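Local coordinates for protein alkaline phosphatase (PDB 7KWD) that probably hydrolyses phosphate monoesters as a homodimeric alkaline phosphatase that binds zinc and magnesium ions, at residues Lys373-Glu378 and Trp411-Arg416; Gln364-Phe369 and Ala380-Val385; Val339-Pro344 and Asp422-Gly427. All blocks are in the same frame, centred on the assembly; numbering follows the deposited sequence.

Contact 1 (Lys373-Glu378 and Trp411-Arg416)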
ATOM      1  N   LYS A 373      14.648   3.067 -22.098  1.00 34.70           N
ATOM      2  CA  LYS A 373      14.391   3.636 -20.782  1.00 34.31           C
ATOM      3  C   LYS A 373      14.848   5.082 -20.599  1.00 33.85           C
ATOM      4  O   LYS A 373      14.514   5.674 -19.573  1.00 33.60           O
ATOM      5  CB  LYS A 373      15.060   2.768 -19.701  1.00 33.60           C
ATOM      6  CG  LYS A 373      14.443   1.355 -19.605  1.00 38.78           C
ATOM      7  CD  LYS A 373      12.955   1.420 -19.232  1.00 31.82           C
ATOM      8  CE  LYS A 373      12.413   0.042 -18.784  1.00 36.18           C
ATOM      9  NZ  LYS A 373      10.922  -0.004 -18.957  1.00 30.34           N
ATOM     10  N   GLY A 374      15.558   5.676 -21.558  1.00 35.88           N
ATOM     11  CA  GLY A 374      16.112   6.998 -21.367  1.00 32.25           C
ATOM     12  C   GLY A 374      17.188   7.066 -20.296  1.00 37.66           C
ATOM     13  O   GLY A 374      17.336   8.092 -19.633  1.00 38.09           O
ATOM     14  N   VAL A 375      17.932   5.984 -20.107  1.00 29.91           N
ATOM     15  CA  VAL A 375      18.882   5.830 -19.011  1.00 43.29           C
ATOM     16  C   VAL A 375      20.271   5.621 -19.607  1.00 43.46           C
ATOM     17  O   VAL A 375      20.423   4.895 -20.597  1.00 38.26           O
ATOM     18  CB  VAL A 375      18.503   4.631 -18.105  1.00 42.05           C
ATOM     19  CG1 VAL A 375      19.685   4.159 -17.240  1.00 36.45           C
ATOM     20  CG2 VAL A 375      17.315   4.987 -17.213  1.00 39.27           C
ATOM     21  N   ASP A 376      21.280   6.243 -18.983  1.00 40.04           N
ATOM     22  CA  ASP A 376      22.683   6.136 -19.402  1.00 42.87           C
ATOM     23  C   ASP A 376      23.408   5.324 -18.338  1.00 37.40           C
ATOM     24  O   ASP A 376      23.801   5.853 -17.297  1.00 38.50           O
ATOM     25  CB  ASP A 376      23.323   7.514 -19.577  1.00 41.58           C
ATOM     26  CG  ASP A 376      22.753   8.273 -20.762  1.00 46.14           C
ATOM     27  OD1 ASP A 376      22.575   7.654 -21.844  1.00 56.94           O
ATOM     28  OD2 ASP A 376      22.469   9.487 -20.610  1.00 53.66           O
ATOM     29  N   LEU A 377      23.562   4.031 -18.602  1.00 41.39           N
ATOM     30  CA  LEU A 377      24.170   3.124 -17.648  1.00 38.09           C
ATOM     31  C   LEU A 377      25.686   3.281 -17.593  1.00 42.14           C
ATOM     32  O   LEU A 377      26.343   3.508 -18.611  1.00 44.80           O
ATOM     33  CB  LEU A 377      23.833   1.684 -18.030  1.00 42.21           C
ATOM     34  CG  LEU A 377      22.457   1.150 -17.638  1.00 46.65           C
ATOM     35  CD1 LEU A 377      22.352  -0.314 -18.093  1.00 40.43           C
ATOM     36  CD2 LEU A 377      22.221   1.267 -16.148  1.00 41.59           C
ATOM     37  N   GLU A 378      26.231   3.130 -16.396  1.00 38.73           N
ATOM     38  CA  GLU A 378      27.649   2.943 -16.219  1.00 37.07           C
ATOM     39  C   GLU A 378      28.059   1.552 -16.696  1.00 50.03           C
ATOM     40  O   GLU A 378      27.251   0.614 -16.739  1.00 47.46           O
ATOM     41  CB  GLU A 378      28.027   3.105 -14.746  1.00 41.57           C
ATOM     42  CG  GLU A 378      27.879   4.507 -14.179  1.00 46.10           C
ATOM     43  CD  GLU A 378      28.086   4.535 -12.670  1.00 53.91           C
ATOM     44  OE1 GLU A 378      28.873   3.698 -12.178  1.00 58.41           O
ATOM     45  OE2 GLU A 378      27.467   5.380 -11.973  1.00 52.31           O
ATOM     46  N   TRP A 411      17.652  -2.739 -10.673  1.00 29.28           N
ATOM     47  CA  TRP A 411      18.718  -2.235  -9.827  1.00 31.25           C
ATOM     48  C   TRP A 411      19.846  -1.629 -10.644  1.00 29.02           C
ATOM     49  O   TRP A 411      20.505  -0.690 -10.181  1.00 33.53           O
ATOM     50  CB  TRP A 411      19.252  -3.356  -8.942  1.00 29.27           C
ATOM     51  CG  TRP A 411      18.473  -3.540  -7.686  1.00 29.62           C
ATOM     52  CD1 TRP A 411      17.555  -4.518  -7.420  1.00 28.87           C
ATOM     53  CD2 TRP A 411      18.556  -2.731  -6.509  1.00 27.28           C
ATOM     54  NE1 TRP A 411      17.066  -4.364  -6.146  1.00 28.27           N
ATOM     55  CE2 TRP A 411      17.661  -3.267  -5.573  1.00 26.05           C
ATOM     56  CE3 TRP A 411      19.297  -1.597  -6.157  1.00 32.89           C
ATOM     57  CZ2 TRP A 411      17.489  -2.711  -4.309  1.00 27.58           C
ATOM     58  CZ3 TRP A 411      19.125  -1.049  -4.912  1.00 29.60           C
ATOM     59  CH2 TRP A 411      18.220  -1.602  -4.003  1.00 29.50           C
ATOM     60  N   ALA A 412      20.064  -2.124 -11.856  1.00 36.07           N
ATOM     61  CA  ALA A 412      21.091  -1.543 -12.716  1.00 32.87           C
ATOM     62  C   ALA A 412      20.783  -0.090 -13.052  1.00 37.56           C
ATOM     63  O   ALA A 412      21.712   0.706 -13.248  1.00 34.79           O
ATOM     64  CB  ALA A 412      21.236  -2.394 -13.981  1.00 32.99           C
ATOM     65  N   MET A 413      19.493   0.290 -13.093  1.00 32.98           N
ATOM     66  CA  MET A 413      19.106   1.661 -13.404  1.00 34.63           C
ATOM     67  C   MET A 413      18.587   2.405 -12.175  1.00 31.01           C
ATOM     68  O   MET A 413      17.720   3.273 -12.287  1.00 38.85           O
ATOM     69  CB  MET A 413      18.075   1.691 -14.530  1.00 31.24           C
ATOM     70  CG  MET A 413      16.729   1.068 -14.197  1.00 25.35           C
ATOM     71  SD  MET A 413      15.664   1.126 -15.663  1.00 32.22           S
ATOM     72  CE  MET A 413      15.026   2.782 -15.596  1.00 36.13           C
ATOM     73  N   VAL A 414      19.129   2.087 -11.005  1.00 33.60           N
ATOM     74  CA  VAL A 414      18.737   2.766  -9.783  1.00 36.78           C
ATOM     75  C   VAL A 414      19.202   4.213  -9.823  1.00 36.26           C
ATOM     76  O   VAL A 414      20.205   4.557 -10.447  1.00 33.54           O
ATOM     77  CB  VAL A 414      19.310   2.017  -8.565  1.00 29.29           C
ATOM     78  CG1 VAL A 414      20.826   2.050  -8.605  1.00 38.78           C
ATOM     79  CG2 VAL A 414      18.861   2.602  -7.257  1.00 32.22           C
ATOM     80  N   GLN A 415      18.432   5.069  -9.165  1.00 35.93           N
ATOM     81  CA  GLN A 415      18.833   6.429  -8.852  1.00 32.77           C
ATOM     82  C   GLN A 415      20.228   6.472  -8.254  1.00 31.76           C
ATOM     83  O   GLN A 415      20.552   5.713  -7.333  1.00 32.60           O
ATOM     84  CB  GLN A 415      17.833   7.031  -7.856  1.00 32.91           C
ATOM     85  CG  GLN A 415      17.975   8.544  -7.581  1.00 39.64           C
ATOM     86  CD  GLN A 415      17.266   8.988  -6.300  1.00 36.61           C
ATOM     87  OE1 GLN A 415      16.360   8.309  -5.799  1.00 31.42           O
ATOM     88  NE2 GLN A 415      17.681  10.125  -5.759  1.00 29.15           N
ATOM     89  N   ARG A 416      21.046   7.375  -8.778  1.00 30.99           N
ATOM     90  CA  ARG A 416      22.392   7.615  -8.260  1.00 35.41           C
ATOM     91  C   ARG A 416      22.563   9.010  -7.673  1.00 35.00           C
ATOM     92  O   ARG A 416      23.334   9.192  -6.730  1.00 37.70           O
ATOM     93  CB  ARG A 416      23.436   7.431  -9.376  1.00 36.06           C
ATOM     94  CG  ARG A 416      23.480   6.070 -10.007  1.00 38.90           C
ATOM     95  CD  ARG A 416      24.354   6.107 -11.249  1.00 43.80           C
ATOM     96  NE  ARG A 416      23.746   6.958 -12.272  1.00 50.50           N
ATOM     97  CZ  ARG A 416      24.341   7.353 -13.399  1.00 50.97           C
ATOM     98  NH1 ARG A 416      25.591   6.985 -13.678  1.00 52.71           N
ATOM     99  NH2 ARG A 416      23.675   8.117 -14.252  1.00 47.88           N
TER
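R416 donates from NH1 to OE2 of E378 over 3.0 Å, a nearly straight salt-bridge hydrogen bond with an angle of 167° at the hydrogen. The oxygen lies almost exactly in the guanidinium plane and accepts through its anti lone pair, the one turned away from the other carboxylate oxygen. The two side chains meet tip to tip, with their flat groups twisted 43° apart and one carboxylate oxygen engaged by NH1. On the arginine's other flank NE pairs with D422, so the guanidinium is held by two acids, and its NH2 comes near the carbonyl O of D376 at 3.8 Å.

Inward from this solvent-facing pair the contact turns apolar. L377 packs on A412 near the end of helix 406-412, with CD2 of L377 4.4 Å from CB of A412. M413, the first residue to leave that helix, is the residue most covered in this contact. Its CG sits between the backbone N and the carbonyl carbon (chi1 66°), and a bend at chi3 then places CE 3.6 Å from CG2 of V375. The methionine crosses both V375 and K373 at about a right angle, with its SD 4.1 Å from CG of K373. Only the aliphatic part of that lysine takes part: NZ turns away to A347 O, Q345 and D282, and the residue makes a cation-pi contact with F349.

The linker between helices 362-373 and 379-391 is thus laid against the end of helix 406-412 by apolar packing, while R423 bridges D376 O and V414 O. At the exposed rim E378 at NH1 and D422 at NE together fix the orientation of the R416 guanidinium.

Contact 2 (Gln364-Phe369 and Ala380-Val385)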
ATOM      1  N   GLN A 364      25.577  -3.364 -26.017  1.00 44.24           N
ATOM      2  CA  GLN A 364      24.221  -3.484 -26.551  1.00 44.33           C
ATOM      3  C   GLN A 364      23.185  -3.229 -25.462  1.00 46.58           C
ATOM      4  O   GLN A 364      22.188  -2.539 -25.703  1.00 44.01           O
ATOM      5  CB  GLN A 364      24.027  -4.867 -27.177  1.00 50.99           C
ATOM      6  CG  GLN A 364      25.076  -5.186 -28.250  1.00 54.86           C
ATOM      7  CD  GLN A 364      25.003  -6.608 -28.744  1.00 54.58           C
ATOM      8  OE1 GLN A 364      25.257  -7.559 -27.992  1.00 49.83           O
ATOM      9  NE2 GLN A 364      24.646  -6.766 -30.014  1.00 50.99           N
ATOM     10  N   VAL A 365      23.417  -3.783 -24.267  1.00 42.26           N
ATOM     11  CA  VAL A 365      22.635  -3.447 -23.079  1.00 40.58           C
ATOM     12  C   VAL A 365      22.546  -1.935 -22.920  1.00 49.02           C
ATOM     13  O   VAL A 365      21.454  -1.345 -22.877  1.00 39.82           O
ATOM     14  CB  VAL A 365      23.265  -4.103 -21.836  1.00 45.68           C
ATOM     15  CG1 VAL A 365      22.724  -3.485 -20.521  1.00 46.78           C
ATOM     16  CG2 VAL A 365      23.059  -5.626 -21.899  1.00 44.54           C
ATOM     17  N   LYS A 366      23.709  -1.291 -22.836  1.00 42.42           N
ATOM     18  CA  LYS A 366      23.763   0.152 -22.645  1.00 43.32           C
ATOM     19  C   LYS A 366      22.914   0.871 -23.680  1.00 41.94           C
ATOM     20  O   LYS A 366      22.180   1.812 -23.352  1.00 45.53           O
ATOM     21  CB  LYS A 366      25.230   0.596 -22.684  1.00 43.10           C
ATOM     22  CG  LYS A 366      25.472   2.056 -22.411  1.00 52.61           C
ATOM     23  CD  LYS A 366      26.974   2.383 -22.161  1.00 69.99           C
ATOM     24  CE  LYS A 366      27.713   1.288 -21.391  1.00 62.85           C
ATOM     25  NZ  LYS A 366      28.933   1.765 -20.686  1.00 60.58           N
ATOM     26  N   GLU A 367      22.960   0.418 -24.927  1.00 34.43           N
ATOM     27  CA  GLU A 367      22.154   1.075 -25.943  1.00 40.52           C
ATOM     28  C   GLU A 367      20.673   0.811 -25.718  1.00 45.20           C
ATOM     29  O   GLU A 367      19.842   1.703 -25.941  1.00 39.95           O
ATOM     30  CB  GLU A 367      22.583   0.618 -27.336  1.00 37.40           C
ATOM     31  CG  GLU A 367      21.679   1.071 -28.470  1.00 40.25           C
ATOM     32  CD  GLU A 367      21.476   2.575 -28.550  1.00 48.21           C
ATOM     33  OE1 GLU A 367      22.185   3.341 -27.845  1.00 49.83           O
ATOM     34  OE2 GLU A 367      20.593   2.980 -29.335  1.00 44.73           O
ATOM     35  N   ALA A 368      20.320  -0.406 -25.280  1.00 43.09           N
ATOM     36  CA  ALA A 368      18.914  -0.732 -25.042  1.00 41.74           C
ATOM     37  C   ALA A 368      18.325   0.140 -23.934  1.00 38.19           C
ATOM     38  O   ALA A 368      17.239   0.710 -24.089  1.00 37.30           O
ATOM     39  CB  ALA A 368      18.772  -2.213 -24.695  1.00 38.54           C
ATOM     40  N   PHE A 369      19.051   0.287 -22.826  1.00 34.18           N
ATOM     41  CA  PHE A 369      18.597   1.172 -21.760  1.00 39.17           C
ATOM     42  C   PHE A 369      18.484   2.622 -22.224  1.00 46.20           C
ATOM     43  O   PHE A 369      17.541   3.330 -21.836  1.00 36.22           O
ATOM     44  CB  PHE A 369      19.539   1.065 -20.572  1.00 36.93           C
ATOM     45  CG  PHE A 369      19.189  -0.050 -19.640  1.00 42.42           C
ATOM     46  CD1 PHE A 369      19.516  -1.346 -19.963  1.00 35.88           C
ATOM     47  CD2 PHE A 369      18.530   0.203 -18.438  1.00 42.48           C
ATOM     48  CE1 PHE A 369      19.192  -2.384 -19.107  1.00 41.14           C
ATOM     49  CE2 PHE A 369      18.209  -0.826 -17.576  1.00 36.70           C
ATOM     50  CZ  PHE A 369      18.539  -2.128 -17.916  1.00 33.40           C
ATOM     51  N   ALA A 380      29.801  -0.719 -15.117  1.00 41.51           N
ATOM     52  CA  ALA A 380      29.573  -1.793 -14.159  1.00 41.06           C
ATOM     53  C   ALA A 380      28.104  -2.199 -14.101  1.00 42.19           C
ATOM     54  O   ALA A 380      27.792  -3.330 -13.702  1.00 42.47           O
ATOM     55  CB  ALA A 380      30.045  -1.392 -12.762  1.00 38.78           C
ATOM     56  N   GLU A 381      27.198  -1.284 -14.454  1.00 43.01           N
ATOM     57  CA  GLU A 381      25.772  -1.589 -14.396  1.00 36.94           C
ATOM     58  C   GLU A 381      25.381  -2.438 -15.593  1.00 39.45           C
ATOM     59  O   GLU A 381      24.701  -3.458 -15.445  1.00 39.86           O
ATOM     60  CB  GLU A 381      24.964  -0.287 -14.330  1.00 41.89           C
ATOM     61  CG  GLU A 381      25.202   0.517 -13.025  1.00 34.57           C
ATOM     62  CD  GLU A 381      24.578   1.894 -13.064  1.00 44.49           C
ATOM     63  OE1 GLU A 381      24.544   2.489 -14.166  1.00 41.48           O
ATOM     64  OE2 GLU A 381      24.134   2.386 -11.995  1.00 42.53           O
ATOM     65  N   ALA A 382      25.844  -2.059 -16.785  1.00 37.40           N
ATOM     66  CA  ALA A 382      25.559  -2.878 -17.952  1.00 40.83           C
ATOM     67  C   ALA A 382      26.146  -4.272 -17.788  1.00 44.13           C
ATOM     68  O   ALA A 382      25.513  -5.264 -18.177  1.00 40.41           O
ATOM     69  CB  ALA A 382      26.085  -2.212 -19.219  1.00 45.31           C
ATOM     70  N   GLU A 383      27.334  -4.373 -17.174  1.00 43.32           N
ATOM     71  CA  GLU A 383      27.955  -5.684 -17.004  1.00 46.23           C
ATOM     72  C   GLU A 383      27.121  -6.559 -16.086  1.00 43.28           C
ATOM     73  O   GLU A 383      27.016  -7.771 -16.293  1.00 45.22           O
ATOM     74  CB  GLU A 383      29.383  -5.582 -16.452  1.00 48.20           C
ATOM     75  CG  GLU A 383      30.311  -4.626 -17.225  1.00 60.15           C
ATOM     76  CD  GLU A 383      31.068  -5.259 -18.406  1.00 80.39           C
ATOM     77  OE1 GLU A 383      30.478  -6.036 -19.204  1.00 81.66           O
ATOM     78  OE2 GLU A 383      32.268  -4.934 -18.549  1.00 85.45           O
ATOM     79  N   ARG A 384      26.537  -5.966 -15.042  1.00 46.63           N
ATOM     80  CA  ARG A 384      25.661  -6.742 -14.176  1.00 45.81           C
ATOM     81  C   ARG A 384      24.509  -7.331 -14.974  1.00 35.01           C
ATOM     82  O   ARG A 384      24.135  -8.492 -14.784  1.00 38.39           O
ATOM     83  CB  ARG A 384      25.127  -5.867 -13.054  1.00 45.69           C
ATOM     84  CG  ARG A 384      26.104  -5.552 -11.938  1.00 45.28           C
ATOM     85  CD  ARG A 384      25.312  -4.837 -10.860  1.00 45.50           C
ATOM     86  NE  ARG A 384      26.080  -3.992  -9.954  1.00 44.60           N
ATOM     87  CZ  ARG A 384      26.997  -4.451  -9.121  1.00 49.77           C
ATOM     88  NH1 ARG A 384      27.272  -5.752  -9.107  1.00 55.04           N
ATOM     89  NH2 ARG A 384      27.624  -3.621  -8.298  1.00 46.14           N
ATOM     90  N   VAL A 385      23.933  -6.535 -15.869  1.00 34.79           N
ATOM     91  CA  VAL A 385      22.853  -7.032 -16.711  1.00 42.72           C
ATOM     92  C   VAL A 385      23.350  -8.176 -17.588  1.00 45.68           C
ATOM     93  O   VAL A 385      22.646  -9.172 -17.792  1.00 38.25           O
ATOM     94  CB  VAL A 385      22.270  -5.888 -17.561  1.00 42.19           C
ATOM     95  CG1 VAL A 385      21.230  -6.420 -18.506  1.00 40.07           C
ATOM     96  CG2 VAL A 385      21.658  -4.782 -16.692  1.00 43.68           C
TER
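V365 sets its CG1 between A382 and V385, 3.8 Å from the CB of A382 and equally far from the CB of V385. This is orthogonal packing of two helices consecutive in the chain: helix segments 364-369 and 380-385 run at 103° with their axes 9.2 Å apart, joined by the short linker that carries L377. Holding CG1 of V365 anti to the backbone N (chi1 165°) places that methyl against both residues, while its CG2 branch lies 3.9 Å from CG1 of V385; the two valines cross obliquely. Next in sequence, K366 makes the closest CA-CA approach, its CA 5.9 Å from that of A382, a spacing that the alanine's lone methyl permits. Its methylene CE skirts this methyl at 4.4 Å, and its ammonium goes on to a salt bridge with D379, on the partly exposed side of the crossing. One turn after V365, F369 also points its CB toward the second helix; M352 from helix 349-356 and M409 from helix 406-412 touch its side chain. CE1 of F369 lies 4.2 Å from CG2 of V385, which sits neither over the ring face nor at its edge.

Contact 3 (Val339-Pro344 and Asp422-Gly427)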
ATOM      1  N   VAL A 339       8.451  10.670 -11.553  1.00 30.78           N
ATOM      2  CA  VAL A 339       7.285  10.617 -12.421  1.00 24.72           C
ATOM      3  C   VAL A 339       7.639  11.153 -13.795  1.00 27.04           C
ATOM      4  O   VAL A 339       7.311  10.554 -14.825  1.00 25.42           O
ATOM      5  CB  VAL A 339       6.129  11.408 -11.777  1.00 23.73           C
ATOM      6  CG1 VAL A 339       4.950  11.544 -12.712  1.00 28.47           C
ATOM      7  CG2 VAL A 339       5.685  10.725 -10.422  1.00 29.00           C
ATOM      8  N   ASP A 340       8.286  12.320 -13.838  1.00 28.01           N
ATOM      9  CA  ASP A 340       8.727  12.853 -15.120  1.00 28.99           C
ATOM     10  C   ASP A 340       9.593  11.852 -15.854  1.00 25.62           C
ATOM     11  O   ASP A 340       9.455  11.665 -17.066  1.00 29.34           O
ATOM     12  CB  ASP A 340       9.507  14.142 -14.927  1.00 32.67           C
ATOM     13  CG  ASP A 340       8.703  15.224 -14.265  1.00 32.09           C
ATOM     14  OD1 ASP A 340       7.459  15.238 -14.423  1.00 31.94           O
ATOM     15  OD2 ASP A 340       9.333  16.060 -13.589  1.00 33.36           O
ATOM     16  N   LEU A 341      10.478  11.177 -15.131  1.00 26.09           N
ATOM     17  CA  LEU A 341      11.461  10.277 -15.736  1.00 29.85           C
ATOM     18  C   LEU A 341      10.835   9.022 -16.341  1.00 35.18           C
ATOM     19  O   LEU A 341      11.538   8.256 -17.007  1.00 31.45           O
ATOM     20  CB  LEU A 341      12.490   9.894 -14.670  1.00 28.27           C
ATOM     21  CG  LEU A 341      13.851  10.570 -14.538  1.00 32.72           C
ATOM     22  CD1 LEU A 341      13.991  11.728 -15.477  1.00 37.94           C
ATOM     23  CD2 LEU A 341      14.165  10.985 -13.126  1.00 34.27           C
ATOM     24  N   LEU A 342       9.536   8.798 -16.143  1.00 27.96           N
ATOM     25  CA  LEU A 342       8.863   7.708 -16.828  1.00 26.22           C
ATOM     26  C   LEU A 342       8.456   8.082 -18.234  1.00 28.16           C
ATOM     27  O   LEU A 342       8.278   7.184 -19.072  1.00 26.74           O
ATOM     28  CB  LEU A 342       7.622   7.261 -16.043  1.00 29.65           C
ATOM     29  CG  LEU A 342       7.883   6.698 -14.653  1.00 28.97           C
ATOM     30  CD1 LEU A 342       6.654   5.956 -14.099  1.00 35.50           C
ATOM     31  CD2 LEU A 342       9.062   5.737 -14.639  1.00 35.01           C
ATOM     32  N   GLU A 343       8.270   9.375 -18.515  1.00 22.01           N
ATOM     33  CA  GLU A 343       7.741   9.746 -19.822  1.00 32.35           C
ATOM     34  C   GLU A 343       8.685   9.359 -20.963  1.00 29.38           C
ATOM     35  O   GLU A 343       8.177   9.047 -22.055  1.00 31.61           O
ATOM     36  CB  GLU A 343       7.437  11.255 -19.871  1.00 34.03           C
ATOM     37  CG  GLU A 343       6.725  11.691 -21.178  1.00 31.82           C
ATOM     38  CD  GLU A 343       6.191  13.149 -21.140  1.00 45.93           C
ATOM     39  OE1 GLU A 343       5.290  13.496 -21.935  1.00 49.90           O
ATOM     40  OE2 GLU A 343       6.677  13.949 -20.315  1.00 46.11           O
ATOM     41  N   PRO A 344      10.014   9.365 -20.799  1.00 30.69           N
ATOM     42  CA  PRO A 344      10.896   8.931 -21.897  1.00 37.18           C
ATOM     43  C   PRO A 344      10.861   7.450 -22.187  1.00 38.16           C
ATOM     44  O   PRO A 344      11.355   7.058 -23.256  1.00 31.67           O
ATOM     45  CB  PRO A 344      12.304   9.343 -21.413  1.00 33.46           C
ATOM     46  CG  PRO A 344      12.031  10.520 -20.465  1.00 43.44           C
ATOM     47  CD  PRO A 344      10.768  10.076 -19.742  1.00 38.38           C
ATOM     48  N   ASP A 422      18.334  11.258 -11.068  1.00 38.40           N
ATOM     49  CA  ASP A 422      18.740  11.122 -12.459  1.00 36.94           C
ATOM     50  C   ASP A 422      18.039   9.968 -13.142  1.00 34.97           C
ATOM     51  O   ASP A 422      17.963   9.936 -14.375  1.00 32.28           O
ATOM     52  CB  ASP A 422      20.255  10.926 -12.564  1.00 34.42           C
ATOM     53  CG  ASP A 422      20.770   9.733 -11.750  1.00 40.10           C
ATOM     54  OD1 ASP A 422      20.263   9.468 -10.627  1.00 31.89           O
ATOM     55  OD2 ASP A 422      21.717   9.076 -12.246  1.00 42.16           O
ATOM     56  N   ARG A 423      17.551   9.014 -12.362  1.00 36.03           N
ATOM     57  CA  ARG A 423      16.722   7.910 -12.820  1.00 33.81           C
ATOM     58  C   ARG A 423      15.587   7.764 -11.826  1.00 32.96           C
ATOM     59  O   ARG A 423      15.671   8.273 -10.697  1.00 30.73           O
ATOM     60  CB  ARG A 423      17.546   6.624 -12.939  1.00 36.60           C
ATOM     61  CG  ARG A 423      18.894   6.854 -13.614  1.00 36.67           C
ATOM     62  CD  ARG A 423      19.818   5.776 -13.156  1.00 44.78           C
ATOM     63  NE  ARG A 423      20.988   5.649 -14.007  1.00 49.26           N
ATOM     64  CZ  ARG A 423      21.964   4.787 -13.762  1.00 40.20           C
ATOM     65  NH1 ARG A 423      21.897   4.013 -12.688  1.00 34.74           N
ATOM     66  NH2 ARG A 423      23.005   4.706 -14.578  1.00 46.18           N
ATOM     67  N   PRO A 424      14.498   7.102 -12.205  1.00 28.24           N
ATOM     68  CA  PRO A 424      13.292   7.146 -11.371  1.00 27.12           C
ATOM     69  C   PRO A 424      13.561   6.705  -9.942  1.00 26.52           C
ATOM     70  O   PRO A 424      14.106   5.632  -9.708  1.00 33.38           O
ATOM     71  CB  PRO A 424      12.328   6.191 -12.085  1.00 26.42           C
ATOM     72  CG  PRO A 424      12.746   6.233 -13.534  1.00 30.51           C
ATOM     73  CD  PRO A 424      14.275   6.360 -13.470  1.00 30.69           C
ATOM     74  N   ASN A 425      13.172   7.566  -8.983  1.00 25.11           N
ATOM     75  CA  ASN A 425      13.132   7.228  -7.567  1.00 25.24           C
ATOM     76  C   ASN A 425      11.903   6.373  -7.221  1.00 28.47           C
ATOM     77  O   ASN A 425      11.099   6.707  -6.342  1.00 25.85           O
ATOM     78  CB  ASN A 425      13.172   8.495  -6.724  1.00 22.99           C
ATOM     79  CG  ASN A 425      12.149   9.520  -7.149  1.00 26.52           C
ATOM     80  OD1 ASN A 425      12.098   9.927  -8.308  1.00 26.98           O
ATOM     81  ND2 ASN A 425      11.319   9.946  -6.201  1.00 27.47           N
ATOM     82  N   ILE A 426      11.803   5.229  -7.903  1.00 26.86           N
ATOM     83  CA  ILE A 426      10.806   4.189  -7.628  1.00 27.24           C
ATOM     84  C   ILE A 426      11.564   2.910  -7.267  1.00 32.05           C
ATOM     85  O   ILE A 426      12.361   2.405  -8.063  1.00 32.20           O
ATOM     86  CB  ILE A 426       9.878   3.952  -8.835  1.00 25.57           C
ATOM     87  CG1 ILE A 426       9.322   5.277  -9.340  1.00 22.86           C
ATOM     88  CG2 ILE A 426       8.721   3.018  -8.458  1.00 31.43           C
ATOM     89  CD1 ILE A 426       8.762   5.257 -10.726  1.00 26.71           C
ATOM     90  N   GLY A 427      11.356   2.416  -6.049  1.00 22.82           N
ATOM     91  CA  GLY A 427      11.956   1.181  -5.608  1.00 33.66           C
ATOM     92  C   GLY A 427      10.896   0.116  -5.380  1.00 28.49           C
ATOM     93  O   GLY A 427       9.701   0.374  -5.512  1.00 28.58           O
TER
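L341 carries torsions far from the staggered positions, with chi1 at -99° and chi2 at 6°, the latter almost eclipsing CD1 with CA. In this strained form, which leaves the exact placing of the methyls less certain, CD2 of L341 lies against the backbone of the facing loop, 3.8 Å from atom C of R423. Its CB meets the ring of P424 at CG, also at 3.8 Å. The neighbouring L342 reaches the same ring atom from its own CD2, at 3.9 Å, so P424 CG is met by two consecutive leucines, from directions about a right angle apart. These are the two central residues of a type I beta turn, D340 to E343. The facing segment has its own turn: N425 is the centre of an inverse gamma turn, closed by a weak bond from I426 N to P424 O, and leads into strand 426-428, which pairs antiparallel with strand 310-325. The CB of I426 points toward segment 339-344, and its CD1 meets L342 tip to tip, 4.0 Å from CD2. I56 of helix 51-65 packs on both, while L287 and A283 of helix 283-306 touch L342 and I426 respectively.

Overall arrangement
The linker of contact 1 joins the two helices of contact 2, their segments alternating along the chain and their centres about 9 Å apart; V375 N probably bonds to F369 O, and L377 packs on F369. Contact 3, centred about 10 Å from contact 1 and 18 Å from contact 2, closes a loop of chain within which both are nested. R423 ties all three together: NH2 forms a salt bridge to E381 OE1 in contact 2 (2.7 Å), and NH1 probably bonds to V414 O in contact 1 (2.9 Å). All three lie away from the zinc and magnesium sites and S95. W411 of contact 1 makes a cation-pi contact with R400 of the second subunit.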